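Local coordinates for protein nickel-dependent hydrogenase large subunit (Allochromatium vinosum, PDB 3MYR) that oxidises molecular hydrogen at a nickel-iron centre as the large subunit of a membrane-bound heterodimeric [NiFe] hydrogenase, passing the electrons to an acceptor, at residues G40-L45 and N503-V508. Sequence-based numbering, arbitrary orientation.
Sequences GIETIL and NYQAVV. With MG (magnesium ion), chain O; NFV (Ni-Fe oxidized active center), chain N.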
ATOM      1  N   GLY B  40      -5.044   3.148 -15.288  1.00 22.09           N
ATOM      2  CA  GLY B  40      -4.338   3.007 -16.583  1.00 24.09           C
ATOM      3  C   GLY B  40      -3.020   3.787 -16.501  1.00 23.94           C
ATOM      4  O   GLY B  40      -2.587   4.445 -17.453  1.00 22.98           O
ATOM      5  N   ILE B  41      -2.319   3.607 -15.398  1.00 22.93           N
ATOM      6  CA  ILE B  41      -1.030   4.229 -15.215  1.00 21.45           C
ATOM      7  C   ILE B  41       0.002   3.806 -16.293  1.00 23.90           C
ATOM      8  O   ILE B  41       0.873   4.595 -16.708  1.00 21.82           O
ATOM      9  CB  ILE B  41      -0.536   3.966 -13.768  1.00 23.18           C
ATOM     10  CG1 ILE B  41      -1.509   4.676 -12.813  1.00 22.44           C
ATOM     11  CG2 ILE B  41       1.004   4.466 -13.601  1.00 19.77           C
ATOM     12  CD1 ILE B  41      -1.353   4.295 -11.317  1.00 24.42           C
ATOM     13  N   GLU B  42      -0.097   2.575 -16.773  1.00 22.70           N
ATOM     14  CA  GLU B  42       0.847   2.150 -17.815  1.00 23.52           C
ATOM     15  C   GLU B  42       0.747   3.040 -19.055  1.00 24.76           C
ATOM     16  O   GLU B  42       1.755   3.410 -19.667  1.00 23.92           O
ATOM     17  CB  GLU B  42       0.655   0.655 -18.142  1.00 23.55           C
ATOM     18  CG  GLU B  42       1.138  -0.305 -17.006  1.00 23.62           C
ATOM     19  CD  GLU B  42       0.391  -1.657 -17.023  1.00 22.74           C
ATOM     20  OE1 GLU B  42      -0.752  -1.641 -17.569  1.00 19.98           O
ATOM     21  OE2 GLU B  42       0.900  -2.695 -16.455  1.00 20.42           O
ATOM     22  N   THR B  43      -0.481   3.415 -19.380  1.00 23.88           N
ATOM     23  CA  THR B  43      -0.772   4.246 -20.537  1.00 23.87           C
ATOM     24  C   THR B  43      -0.309   5.660 -20.272  1.00 22.96           C
ATOM     25  O   THR B  43       0.313   6.283 -21.146  1.00 21.39           O
ATOM     26  CB  THR B  43      -2.278   4.220 -20.746  1.00 25.96           C
ATOM     27  OG1 THR B  43      -2.638   2.880 -21.117  1.00 26.24           O
ATOM     28  CG2 THR B  43      -2.738   5.206 -21.854  1.00 26.38           C
ATOM     29  N   ILE B  44      -0.493   6.121 -19.030  1.00 20.06           N
ATOM     30  CA  ILE B  44      -0.008   7.464 -18.632  1.00 19.56           C
ATOM     31  C   ILE B  44       1.492   7.649 -18.832  1.00 20.69           C
ATOM     32  O   ILE B  44       1.957   8.701 -19.339  1.00 22.18           O
ATOM     33  CB  ILE B  44      -0.495   7.809 -17.230  1.00 19.98           C
ATOM     34  CG1 ILE B  44      -2.030   8.004 -17.309  1.00 17.58           C
ATOM     35  CG2 ILE B  44       0.203   9.145 -16.651  1.00 14.29           C
ATOM     36  CD1 ILE B  44      -2.759   7.916 -15.914  1.00 17.27           C
ATOM     37  N   LEU B  45       2.256   6.590 -18.596  1.00 20.16           N
ATOM     38  CA  LEU B  45       3.722   6.678 -18.757  1.00 21.59           C
ATOM     39  C   LEU B  45       4.259   6.814 -20.142  1.00 23.04           C
ATOM     40  O   LEU B  45       5.426   7.167 -20.259  1.00 22.62           O
ATOM     41  CB  LEU B  45       4.401   5.420 -18.189  1.00 19.27           C
ATOM     42  CG  LEU B  45       4.322   5.273 -16.691  1.00 27.16           C
ATOM     43  CD1 LEU B  45       4.480   3.808 -16.290  1.00 25.85           C
ATOM     44  CD2 LEU B  45       5.360   6.288 -15.985  1.00 24.79           C
ATOM     45  N   ASN B 503       7.284   1.435 -23.953  1.00 22.11           N
ATOM     46  CA  ASN B 503       6.298   0.613 -23.263  1.00 22.90           C
ATOM     47  C   ASN B 503       6.731   0.515 -21.814  1.00 20.58           C
ATOM     48  O   ASN B 503       7.941   0.449 -21.494  1.00 20.12           O
ATOM     49  CB  ASN B 503       6.236  -0.818 -23.872  1.00 22.28           C
ATOM     50  CG  ASN B 503       4.907  -1.537 -23.548  1.00 28.15           C
ATOM     51  OD1 ASN B 503       4.023  -0.948 -22.911  1.00 28.44           O
ATOM     52  ND2 ASN B 503       4.789  -2.825 -23.928  1.00 23.24           N
ATOM     53  N   TYR B 504       5.749   0.372 -20.946  1.00 21.59           N
ATOM     54  CA  TYR B 504       6.036   0.125 -19.564  1.00 21.91           C
ATOM     55  C   TYR B 504       4.912  -0.794 -19.072  1.00 22.03           C
ATOM     56  O   TYR B 504       3.734  -0.427 -19.060  1.00 22.52           O
ATOM     57  CB  TYR B 504       6.065   1.465 -18.812  1.00 19.88           C
ATOM     58  CG  TYR B 504       6.751   1.375 -17.455  1.00 23.33           C
ATOM     59  CD1 TYR B 504       7.994   2.012 -17.224  1.00 20.98           C
ATOM     60  CD2 TYR B 504       6.164   0.660 -16.400  1.00 19.91           C
ATOM     61  CE1 TYR B 504       8.598   1.980 -15.984  1.00 21.00           C
ATOM     62  CE2 TYR B 504       6.786   0.624 -15.152  1.00 19.29           C
ATOM     63  CZ  TYR B 504       8.013   1.322 -14.958  1.00 21.77           C
ATOM     64  OH  TYR B 504       8.708   1.232 -13.755  1.00 21.32           O
ATOM     65  N   GLN B 505       5.258  -1.963 -18.575  1.00 20.08           N
ATOM     66  CA  GLN B 505       4.193  -2.840 -18.111  1.00 21.15           C
ATOM     67  C   GLN B 505       4.525  -3.333 -16.686  1.00 21.48           C
ATOM     68  O   GLN B 505       5.607  -3.903 -16.438  1.00 22.00           O
ATOM     69  CB  GLN B 505       4.089  -4.056 -19.115  1.00 21.13           C
ATOM     70  CG  GLN B 505       3.508  -3.599 -20.458  1.00 21.28           C
ATOM     71  CD  GLN B 505       2.005  -3.255 -20.301  1.00 26.48           C
ATOM     72  OE1 GLN B 505       1.265  -3.980 -19.620  1.00 24.90           O
ATOM     73  NE2 GLN B 505       1.537  -2.270 -21.035  1.00 25.73           N
ATOM     74  N   ALA B 506       3.583  -3.197 -15.784  1.00 20.01           N
ATOM     75  CA  ALA B 506       3.789  -3.722 -14.439  1.00 19.87           C
ATOM     76  C   ALA B 506       2.970  -4.987 -14.292  1.00 20.13           C
ATOM     77  O   ALA B 506       1.811  -5.022 -14.671  1.00 19.71           O
ATOM     78  CB  ALA B 506       3.360  -2.686 -13.337  1.00 18.22           C
ATOM     79  N   VAL B 507       3.569  -6.010 -13.695  1.00 20.44           N
ATOM     80  CA  VAL B 507       2.808  -7.158 -13.232  1.00 20.64           C
ATOM     81  C   VAL B 507       3.108  -7.256 -11.749  1.00 19.96           C
ATOM     82  O   VAL B 507       4.245  -7.436 -11.329  1.00 21.37           O
ATOM     83  CB  VAL B 507       3.234  -8.455 -13.929  1.00 18.21           C
ATOM     84  CG1 VAL B 507       2.299  -9.589 -13.515  1.00 17.90           C
ATOM     85  CG2 VAL B 507       3.275  -8.269 -15.498  1.00 19.62           C
ATOM     86  N   VAL B 508       2.050  -7.214 -10.970  1.00 20.79           N
ATOM     87  CA  VAL B 508       2.127  -6.839  -9.550  1.00 20.47           C
ATOM     88  C   VAL B 508       1.622  -8.062  -8.710  1.00 20.35           C
ATOM     89  O   VAL B 508       0.833  -8.873  -9.217  1.00 20.86           O
ATOM     90  CB  VAL B 508       1.279  -5.559  -9.335  1.00 19.86           C
ATOM     91  CG1 VAL B 508       1.453  -5.031  -7.931  1.00 18.96           C
ATOM     92  CG2 VAL B 508       1.789  -4.476 -10.348  1.00 16.38           C
TER
HETATM   93 MG    MG O2006       0.037  -4.312 -15.654  1.00 13.41          MG
HETATM   94 FE   NFV N2005       1.611  -3.870  -3.669  1.00 16.26          FE
HETATM   95 NI   NFV N2005      -0.476  -1.901  -2.749  1.00 22.31          NI
HETATM   96  C1  NFV N2005       2.767  -4.124  -4.707  1.00 19.51           C
HETATM   97  O1  NFV N2005       3.696  -4.378  -5.487  1.00 13.88           O
HETATM   98  C2  NFV N2005       2.604  -4.866  -2.382  1.00 13.93           C
HETATM   99  N2  NFV N2005       3.244  -5.475  -1.594  1.00 15.96           N
HETATM  100  C3  NFV N2005       0.647  -5.392  -4.223  1.00 20.92           C
HETATM  101  N3  NFV N2005       0.039  -6.324  -4.589  1.00 16.89           N
HETATM  102  O4  NFV N2005       0.223  -3.584  -2.276  1.00 19.96           O
HETATM  103  O   HOH W   1       2.951   1.438 -21.105  1.00 23.62           O
HETATM  104  O   HOH W   2      -1.763  -3.855 -16.729  1.00 12.16           O
HETATM  105  O   HOH W   3       0.706  -5.312 -17.327  1.00 14.13           O
HETATM  106  O   HOH W   4      -0.895  -6.057 -14.974  1.00 15.32           O
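The carboxylate of E42, on the short helix 41-44, reaches the edge strand 500-507 and joins it to a magnesium ion. With CG anti to the carbonyl carbon (chi1 -71°) and the chain extended beyond it, E42 passes the carbonyl of Y504, its CG 3.3 Å from Y504 O, and brings OE2 to 2.0 Å from the magnesium. E42 OE2 also accepts a hydrogen bond from A506 N through its anti lone pair (2.8 Å, 154° at the hydrogen). A506 O binds the same ion at 2.1 Å; since the backbone supplies both groups, a small alanine suffices. H561 NE2 and waters 2, 3 and 4 complete six ligands. The side chain of Q505 crosses that of E42 at about a right angle, its OE1 accepting from water 3 while its NE2 bonds to T350 OG1, which also holds E42 OE1. One turn further, L45 sets CD1 over one face of the Y504 ring, a CH-pi contact 3.8 Å from the centroid, while the phenol hydroxyl bonds to H492 and S72. An alanine in place of Y504 would probably leave L45 CD1 without its aromatic face and H492 without its hydroxyl partner. Just past the strand, V508 packs CG1 against O1 of the nickel-iron centre at 3.4 Å. Through E42, A506 and H561 the magnesium ties helix, strand and C-terminus together, and its charge probably keeps E42 ionised.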